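Local coordinates for adenosine deaminase 1 (Arthrobacter aurescens, PDB 3RYS), which probably catalyses the zinc-dependent hydrolytic deamination of adenine to hypoxanthine and ammonium, a step of purine salvage and nitrogen catabolism, at residues 17-21 against 276-282; 142-146 against 174-178; 200-206 against 223-227. All blocks are in the same frame, centred on the assembly; numbering follows the deposited sequence.

Contact 1: residues 17-21 against 276-282. With ZN (zinc ion), chain C; ADE (adenine), chain D.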
loop_
_atom_site.group_PDB
_atom_site.type_symbol
_atom_site.label_atom_id
_atom_site.label_comp_id
_atom_site.label_asym_id
_atom_site.label_seq_id
_atom_site.Cartn_x
_atom_site.Cartn_y
_atom_site.Cartn_z
ATOM N N GLU A 17 -0.416 -5.255 6.906
ATOM C CA GLU A 17 -0.015 -4.289 5.887
ATOM C C GLU A 17 -1.250 -3.629 5.263
ATOM O O GLU A 17 -2.074 -4.293 4.631
ATOM C CB GLU A 17 0.879 -4.932 4.821
ATOM C CG GLU A 17 1.601 -3.917 3.939
ATOM C CD GLU A 17 2.805 -4.502 3.206
ATOM O OE1 GLU A 17 2.833 -5.728 2.975
ATOM O OE2 GLU A 17 3.726 -3.730 2.863
ATOM N N LEU A 18 -1.373 -2.320 5.465
ATOM C CA LEU A 18 -2.549 -1.575 5.037
ATOM C C LEU A 18 -2.281 -0.741 3.787
ATOM O O LEU A 18 -3.211 -0.273 3.127
ATOM C CB LEU A 18 -3.029 -0.660 6.164
ATOM C CG LEU A 18 -3.321 -1.312 7.515
ATOM C CD1 LEU A 18 -3.813 -0.268 8.508
ATOM C CD2 LEU A 18 -4.331 -2.436 7.361
ATOM N N HIS A 19 -1.004 -0.550 3.477
ATOM C CA HIS A 19 -0.596 0.265 2.339
ATOM C C HIS A 19 0.306 -0.561 1.424
ATOM O O HIS A 19 1.507 -0.698 1.677
ATOM C CB HIS A 19 0.141 1.515 2.828
ATOM C CG HIS A 19 0.473 2.493 1.744
ATOM N ND1 HIS A 19 0.560 3.851 1.969
ATOM C CD2 HIS A 19 0.737 2.313 0.429
ATOM C CE1 HIS A 19 0.871 4.464 0.841
ATOM N NE2 HIS A 19 0.979 3.553 -0.109
ATOM N N LEU A 20 -0.277 -1.117 0.368
ATOM C CA LEU A 20 0.467 -1.975 -0.542
ATOM C C LEU A 20 -0.210 -2.131 -1.893
ATOM O O LEU A 20 -1.370 -2.536 -1.975
ATOM C CB LEU A 20 0.682 -3.354 0.070
ATOM C CG LEU A 20 1.323 -4.314 -0.930
ATOM C CD1 LEU A 20 2.544 -4.966 -0.318
ATOM C CD2 LEU A 20 0.327 -5.350 -1.459
ATOM N N HIS A 21 0.532 -1.820 -2.951
ATOM C CA HIS A 21 0.034 -1.949 -4.312
ATOM C C HIS A 21 0.457 -3.287 -4.903
ATOM O O HIS A 21 1.644 -3.597 -4.969
ATOM C CB HIS A 21 0.568 -0.809 -5.165
ATOM C CG HIS A 21 0.309 0.542 -4.584
ATOM N ND1 HIS A 21 -0.741 1.338 -4.988
ATOM C CD2 HIS A 21 0.960 1.237 -3.622
ATOM C CE1 HIS A 21 -0.723 2.467 -4.304
ATOM N NE2 HIS A 21 0.297 2.430 -3.468
ATOM N N CYS A 276 1.750 3.574 11.088
ATOM C CA CYS A 276 2.173 2.191 10.935
ATOM C C CYS A 276 3.134 2.062 9.756
ATOM O O CYS A 276 3.250 2.975 8.937
ATOM C CB CYS A 276 0.969 1.261 10.762
ATOM S SG CYS A 276 -0.009 1.536 9.264
ATOM N N VAL A 277 3.817 0.924 9.683
ATOM C CA VAL A 277 4.870 0.695 8.700
ATOM C C VAL A 277 4.379 -0.175 7.546
ATOM O O VAL A 277 3.775 -1.226 7.764
ATOM C CB VAL A 277 6.092 0.028 9.364
ATOM C CG1 VAL A 277 7.168 -0.274 8.340
ATOM C CG2 VAL A 277 6.638 0.920 10.468
ATOM N N ASN A 278 4.646 0.271 6.322
ATOM C CA ASN A 278 4.193 -0.419 5.118
ATOM C C ASN A 278 5.284 -0.433 4.046
ATOM O O ASN A 278 6.168 0.425 4.044
ATOM C CB ASN A 278 2.931 0.249 4.567
ATOM C CG ASN A 278 1.833 0.378 5.610
ATOM O OD1 ASN A 278 1.865 1.266 6.466
ATOM N ND2 ASN A 278 0.846 -0.507 5.533
ATOM N N SER A 279 5.229 -1.401 3.135
ATOM C CA SER A 279 6.271 -1.510 2.111
ATOM C C SER A 279 5.860 -0.851 0.791
ATOM O O SER A 279 6.707 -0.593 -0.070
ATOM C CB SER A 279 6.706 -2.968 1.903
ATOM O OG SER A 279 5.663 -3.761 1.371
ATOM N N ASP A 280 4.560 -0.588 0.646
ATOM C CA ASP A 280 4.029 0.201 -0.467
ATOM C C ASP A 280 4.166 -0.491 -1.828
ATOM O O ASP A 280 3.205 -1.067 -2.334
ATOM C CB ASP A 280 4.680 1.593 -0.494
ATOM C CG ASP A 280 3.976 2.551 -1.436
ATOM O OD1 ASP A 280 4.583 3.574 -1.811
ATOM O OD2 ASP A 280 2.815 2.279 -1.803
ATOM N N ASP A 281 5.358 -0.415 -2.413
ATOM C CA ASP A 281 5.664 -1.091 -3.672
ATOM C C ASP A 281 6.952 -1.912 -3.494
ATOM O O ASP A 281 8.035 -1.487 -3.900
ATOM C CB ASP A 281 5.819 -0.067 -4.803
ATOM C CG ASP A 281 4.591 0.835 -4.962
ATOM O OD1 ASP A 281 3.638 0.407 -5.644
ATOM O OD2 ASP A 281 4.578 1.974 -4.434
ATOM N N PRO A 282 6.828 -3.100 -2.881
ATOM C CA PRO A 282 7.927 -3.932 -2.369
ATOM C C PRO A 282 8.986 -4.333 -3.398
ATOM O O PRO A 282 10.160 -4.435 -3.047
ATOM C CB PRO A 282 7.214 -5.194 -1.872
ATOM C CG PRO A 282 5.801 -4.812 -1.712
ATOM C CD PRO A 282 5.525 -3.766 -2.728
HETATM ZN ZN ZN C . 1.482 4.076 -2.300
HETATM N N9 ADE D . 1.111 4.274 -7.138
HETATM C C8 ADE D . 1.720 3.167 -6.608
HETATM N N7 ADE D . 2.403 3.400 -5.507
HETATM C C5 ADE D . 2.230 4.762 -5.305
HETATM C C6 ADE D . 2.703 5.640 -4.305
HETATM N N6 ADE D . 3.478 5.240 -3.290
HETATM N N1 ADE D . 2.348 6.941 -4.393
HETATM C C2 ADE D . 1.572 7.332 -5.415
HETATM N N3 ADE D . 1.065 6.605 -6.414
HETATM C C4 ADE D . 1.437 5.317 -6.299
HETATM O O HOH W 1 5.544 -6.609 2.847
#
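His19, His21 and Asp280 meet at a zinc ion, at the mouth of the TIM barrel typical of adenosine deaminases, where the first strand and strand 275-277 run out into loops. His19 sends its ring to the metal with CG anti to the backbone N (chi1 -174°). Each NE2, of His19 and of His21, lies 2.3 Å from the zinc ion. Asp280 binds the zinc ion through OD2 at 2.3 Å, its side chain pointing the same way as both histidines, while its OD1 is hydrogen-bonded to Ser250 OG; His199 is the remaining protein ligand, and Thr245 holds His19 ND1. Leu20 and Asp280 form a single backbone bridge: His21 N donates to Asp280 O (2.8 Å, 171°), and Asp280 N returns a weak bond to His19 O. Farther from the metal, the extended Glu17 side chain lets OE2 accept from Ser279 N at 2.8 Å, and a water links Glu17 OE1 to Ser279 OG. Leu20 CD1 packs against Pro282 CG, the side chains crossing at about a right angle. Adenine lies over one face of the His21 ring with N7 above the plane. The Asp281 carboxylate, turned only 13° from that ring, places OD2 2.8 Å from adenine N7.

Contact 2: residues 142-146 against 174-178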
loop_
_atom_site.group_PDB
_atom_site.type_symbol
_atom_site.label_atom_id
_atom_site.label_comp_id
_atom_site.label_asym_id
_atom_site.label_seq_id
_atom_site.Cartn_x
_atom_site.Cartn_y
_atom_site.Cartn_z
ATOM N N PHE A 142 -7.823 4.475 -7.575
ATOM C CA PHE A 142 -8.059 5.228 -8.799
ATOM C C PHE A 142 -6.904 6.169 -9.131
ATOM O O PHE A 142 -6.297 6.757 -8.243
ATOM C CB PHE A 142 -9.394 5.968 -8.699
ATOM C CG PHE A 142 -10.583 5.044 -8.614
ATOM C CD1 PHE A 142 -11.293 4.698 -9.754
ATOM C CD2 PHE A 142 -10.972 4.498 -7.399
ATOM C CE1 PHE A 142 -12.378 3.838 -9.681
ATOM C CE2 PHE A 142 -12.055 3.633 -7.325
ATOM C CZ PHE A 142 -12.756 3.304 -8.468
ATOM N N LEU A 143 -6.590 6.289 -10.416
ATOM C CA LEU A 143 -5.466 7.108 -10.860
ATOM C C LEU A 143 -5.837 8.584 -10.874
ATOM O O LEU A 143 -6.585 9.039 -11.739
ATOM C CB LEU A 143 -5.002 6.665 -12.246
ATOM C CG LEU A 143 -4.781 5.154 -12.369
ATOM C CD1 LEU A 143 -4.321 4.774 -13.772
ATOM C CD2 LEU A 143 -3.786 4.667 -11.324
ATOM N N ARG A 144 -5.300 9.333 -9.921
ATOM C CA ARG A 144 -5.695 10.722 -9.726
ATOM C C ARG A 144 -5.347 11.625 -10.907
ATOM O O ARG A 144 -5.876 12.728 -11.017
ATOM C CB ARG A 144 -5.088 11.278 -8.436
ATOM C CG ARG A 144 -3.572 11.368 -8.446
ATOM C CD ARG A 144 -3.042 11.525 -7.038
ATOM N NE ARG A 144 -3.810 12.519 -6.293
ATOM C CZ ARG A 144 -3.809 12.628 -4.969
ATOM N NH1 ARG A 144 -3.082 11.799 -4.234
ATOM N NH2 ARG A 144 -4.542 13.560 -4.377
ATOM N N ASP A 145 -4.461 11.162 -11.787
ATOM C CA ASP A 145 -4.104 11.939 -12.981
ATOM C C ASP A 145 -4.915 11.530 -14.208
ATOM O O ASP A 145 -4.530 11.801 -15.342
ATOM C CB ASP A 145 -2.598 11.883 -13.275
ATOM C CG ASP A 145 -2.041 10.468 -13.249
ATOM O OD1 ASP A 145 -2.831 9.500 -13.197
ATOM O OD2 ASP A 145 -0.801 10.327 -13.284
ATOM N N MET A 146 -6.033 10.860 -13.967
ATOM C CA MET A 146 -7.042 10.659 -14.991
ATOM C C MET A 146 -8.316 11.324 -14.499
ATOM O O MET A 146 -8.407 11.705 -13.330
ATOM C CB MET A 146 -7.285 9.176 -15.253
ATOM C CG MET A 146 -6.120 8.459 -15.906
ATOM S SD MET A 146 -6.628 6.838 -16.509
ATOM C CE MET A 146 -5.042 6.126 -16.925
ATOM N N GLU A 174 0.534 12.790 -7.442
ATOM C CA GLU A 174 -0.209 13.600 -6.478
ATOM C C GLU A 174 -0.232 15.099 -6.789
ATOM O O GLU A 174 -1.298 15.708 -6.869
ATOM C CB GLU A 174 0.315 13.379 -5.057
ATOM C CG GLU A 174 -0.475 14.163 -4.014
ATOM C CD GLU A 174 -0.029 13.881 -2.591
ATOM O OE1 GLU A 174 1.036 13.253 -2.406
ATOM O OE2 GLU A 174 -0.745 14.293 -1.654
ATOM N N VAL A 175 0.947 15.690 -6.949
ATOM C CA VAL A 175 1.051 17.132 -7.130
ATOM C C VAL A 175 0.223 17.626 -8.315
ATOM O O VAL A 175 0.335 17.110 -9.428
ATOM C CB VAL A 175 2.520 17.578 -7.281
ATOM C CG1 VAL A 175 2.594 19.024 -7.743
ATOM C CG2 VAL A 175 3.267 17.394 -5.964
ATOM N N GLY A 176 -0.614 18.626 -8.062
ATOM C CA GLY A 176 -1.477 19.175 -9.092
ATOM C C GLY A 176 -2.754 18.376 -9.296
ATOM O O GLY A 176 -3.567 18.700 -10.165
ATOM N N ASN A 177 -2.928 17.329 -8.496
ATOM C CA ASN A 177 -4.118 16.493 -8.568
ATOM C C ASN A 177 -4.774 16.323 -7.197
ATOM O O ASN A 177 -4.753 15.236 -6.619
ATOM C CB ASN A 177 -3.771 15.128 -9.162
ATOM C CG ASN A 177 -3.344 15.216 -10.620
ATOM O OD1 ASN A 177 -4.088 15.704 -11.474
ATOM N ND2 ASN A 177 -2.141 14.729 -10.914
ATOM N N PRO A 178 -5.380 17.404 -6.682
ATOM C CA PRO A 178 -5.905 17.468 -5.315
ATOM C C PRO A 178 -7.005 16.446 -5.080
ATOM O O PRO A 178 -7.706 16.064 -6.022
ATOM C CB PRO A 178 -6.500 18.882 -5.224
ATOM C CG PRO A 178 -5.989 19.618 -6.405
ATOM C CD PRO A 178 -5.744 18.597 -7.463
#
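Arg144 reaches across to Asn177 just beyond the ends of two neighbouring parallel strands of the TIM barrel, 135-143 and 167-171, where each segment makes a tight turn. The first segment starts on the strand with Phe142 and Leu143, whose carbonyl opens a type I turn closed by Met146 N. Arg144, inside that turn, does most of the work. Its CG sits between the backbone N and the carbonyl carbon (chi1 65°), which starts the chain toward Asn177; a bend at chi3 then sets the guanidinium side-on to the Asn177 carbonyl. Arg144 NE and NH2 both donate to Asn177 O, at 2.9 and 2.8 Å, and the oxygen lies somewhat tilted from the guanidinium plane. This pair of bonds fixes the rotation of the group, while NH1 is bonded to His199 O. Over one guanidinium face passes the extended Glu174 side chain, with Glu174 CG 3.5 Å from Arg144 NH1. Its carboxylate is held by the backbone N-H groups of Gly201, Glu203 and Gly204, and probably feels the nearby positive charge. Asp145 follows, laying its CB against the Asn177 amide, whose ND2 is bonded to Ala173 O. The second segment is itself folded into a type II turn, with Gly176 at positive phi, and its closing bond runs from Asn177 N to Glu174 O at 2.8 Å.

Contact 3: residues 200-206 against 223-227. With ADE (adenine), chain D.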
loop_
_atom_site.group_PDB
_atom_site.type_symbol
_atom_site.label_atom_id
_atom_site.label_comp_id
_atom_site.label_asym_id
_atom_site.label_seq_id
_atom_site.Cartn_x
_atom_site.Cartn_y
_atom_site.Cartn_z
ATOM N N ALA A 200 -2.025 10.923 0.439
ATOM C CA ALA A 200 -1.935 12.347 0.743
ATOM C C ALA A 200 -0.667 12.678 1.524
ATOM O O ALA A 200 -0.302 11.979 2.468
ATOM C CB ALA A 200 -3.173 12.810 1.510
ATOM N N GLY A 201 0.006 13.749 1.123
ATOM C CA GLY A 201 1.162 14.225 1.854
ATOM C C GLY A 201 2.440 13.473 1.538
ATOM O O GLY A 201 3.397 13.508 2.310
ATOM N N GLU A 202 2.458 12.784 0.403
ATOM C CA GLU A 202 3.671 12.127 -0.055
ATOM C C GLU A 202 4.562 13.175 -0.705
ATOM O O GLU A 202 5.627 13.512 -0.185
ATOM C CB GLU A 202 3.337 11.023 -1.052
ATOM C CG GLU A 202 4.506 10.135 -1.405
ATOM C CD GLU A 202 4.116 9.047 -2.372
ATOM O OE1 GLU A 202 2.933 9.009 -2.763
ATOM O OE2 GLU A 202 4.981 8.228 -2.739
ATOM N N GLU A 203 4.113 13.686 -1.845
ATOM C CA GLU A 203 4.756 14.818 -2.497
ATOM C C GLU A 203 3.811 16.012 -2.448
ATOM O O GLU A 203 4.229 17.157 -2.619
ATOM C CB GLU A 203 5.125 14.481 -3.946
ATOM C CG GLU A 203 6.349 13.586 -4.080
ATOM C CD GLU A 203 6.828 13.446 -5.514
ATOM O OE1 GLU A 203 6.076 13.826 -6.435
ATOM O OE2 GLU A 203 7.958 12.953 -5.723
ATOM N N GLY A 204 2.530 15.730 -2.214
ATOM C CA GLY A 204 1.532 16.766 -2.024
ATOM C C GLY A 204 1.642 17.396 -0.645
ATOM O O GLY A 204 2.137 16.765 0.293
ATOM N N PRO A 205 1.179 18.647 -0.513
ATOM C CA PRO A 205 1.318 19.437 0.713
ATOM C C PRO A 205 0.353 18.983 1.797
ATOM O O PRO A 205 -0.615 18.278 1.511
ATOM C CB PRO A 205 0.935 20.858 0.271
ATOM C CG PRO A 205 0.732 20.798 -1.205
ATOM C CD PRO A 205 0.440 19.377 -1.550
ATOM N N ALA A 206 0.619 19.404 3.029
ATOM C CA ALA A 206 -0.252 19.100 4.154
ATOM C C ALA A 206 -1.709 19.489 3.865
ATOM O O ALA A 206 -2.633 18.913 4.438
ATOM C CB ALA A 206 0.253 19.793 5.405
ATOM N N HIS A 223 0.677 7.458 3.354
ATOM C CA HIS A 223 1.886 8.274 3.475
ATOM C C HIS A 223 1.715 9.342 4.565
ATOM O O HIS A 223 1.981 9.086 5.739
ATOM C CB HIS A 223 2.295 8.896 2.133
ATOM C CG HIS A 223 2.818 7.903 1.141
ATOM N ND1 HIS A 223 3.961 7.164 1.359
ATOM C CD2 HIS A 223 2.359 7.531 -0.079
ATOM C CE1 HIS A 223 4.177 6.372 0.323
ATOM N NE2 HIS A 223 3.224 6.580 -0.566
ATOM N N GLY A 224 1.275 10.533 4.174
ATOM C CA GLY A 224 0.964 11.585 5.127
ATOM C C GLY A 224 2.153 12.259 5.793
ATOM O O GLY A 224 1.978 13.055 6.711
ATOM N N ILE A 225 3.364 11.965 5.332
ATOM C CA ILE A 225 4.555 12.487 5.993
ATOM C C ILE A 225 4.699 14.010 5.909
ATOM O O ILE A 225 5.355 14.625 6.756
ATOM C CB ILE A 225 5.844 11.830 5.470
ATOM C CG1 ILE A 225 5.998 12.082 3.969
ATOM C CG2 ILE A 225 5.851 10.337 5.785
ATOM C CD1 ILE A 225 7.414 11.868 3.463
ATOM N N ARG A 226 4.095 14.623 4.896
ATOM C CA ARG A 226 4.207 16.073 4.742
ATOM C C ARG A 226 3.290 16.837 5.695
ATOM O O ARG A 226 3.275 18.068 5.705
ATOM C CB ARG A 226 3.989 16.506 3.293
ATOM C CG ARG A 226 5.180 16.215 2.395
ATOM C CD ARG A 226 5.104 17.004 1.107
ATOM N NE ARG A 226 5.165 18.440 1.354
ATOM C CZ ARG A 226 4.876 19.370 0.448
ATOM N NH1 ARG A 226 4.495 19.012 -0.770
ATOM N NH2 ARG A 226 4.958 20.658 0.764
ATOM N N CYS A 227 2.541 16.103 6.511
ATOM C CA CYS A 227 1.696 16.725 7.517
ATOM C C CYS A 227 2.561 17.451 8.537
ATOM O O CYS A 227 2.110 18.385 9.199
ATOM C CB CYS A 227 0.847 15.673 8.228
ATOM S SG CYS A 227 1.791 14.647 9.374
HETATM N N9 ADE D . 1.111 4.274 -7.138
HETATM C C8 ADE D . 1.720 3.167 -6.608
HETATM N N7 ADE D . 2.403 3.400 -5.507
HETATM C C5 ADE D . 2.230 4.762 -5.305
HETATM C C6 ADE D . 2.703 5.640 -4.305
HETATM N N6 ADE D . 3.478 5.240 -3.290
HETATM N N1 ADE D . 2.348 6.941 -4.393
HETATM C C2 ADE D . 1.572 7.332 -5.415
HETATM N N3 ADE D . 1.065 6.605 -6.414
HETATM C C4 ADE D . 1.437 5.317 -6.299
#
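Ala200 and His223 form a parallel bridge as two adjacent barrel strands end, after which the chains stay close: the CA atoms of Gly201 and Gly224 are 4.2 Å apart. Both glycines have positive phi. Gly224 N donates weakly to Ala200 O. A firmer bond follows from Arg226 N to Gly201 O at 2.9 Å, in the carbonyl plane and on a lone pair. From Ile225 the second segment winds into a 3-10 turn.

Among the side chains, Glu202 lies over one face of the His223 ring. Its CG makes a CH-pi contact 3.7 Å from the ring centroid, and the carboxylate is stacked at 28° to the ring, with CD offset toward the rim. An extended chain with CG anti to the backbone N (chi1 -170°) carries Glu202 OE1 to 2.7 Å from adenine N1. His223 presents its edge to the base, NE2 3.0 Å from adenine N6. Both residues bind adenine; Glu202 is the predicted proton donor, and His223 is predicted to matter for catalysis. Away from the adenine, Arg226 spreads its guanidinium over Pro205, whose CA sits above the centre of the face. Arg226 NH1 donates to Glu203 O at 2.6 Å, approaching from above that carbonyl's plane, and NH2 makes a salt bridge with Glu229.

The contact thus joins the loop between strand 195-200 and helix 206-214 to the one between strand 220-221 and helix 231-240, with helix 248-253 against His223 and Ile225.

How the contacts relate
From the N terminus, the chain leaves strand 15-17 and enters contact 1, which closes only when residues 276-282 arrive after strand 275-277, joining the first barrel strand to the last. Contacts 2 and 3 both fall within this long loop, one after the other without crossing. Contact 2 closes a shorter loop around helix 148-160 and strand 167-171; contact 3 closes one around helix 206-214 and strand 220-221, tying the loops beyond neighbouring strands. The Glu174 carboxylate of contact 2 probably bonds to the backbone of Gly201 and Gly204 in contact 3. Contacts 1 and 3 meet where His223 packs against His19 and Asp280, and both touch adenine. Contact 2 stays about 8 Å from contact 1 at the nearest atoms.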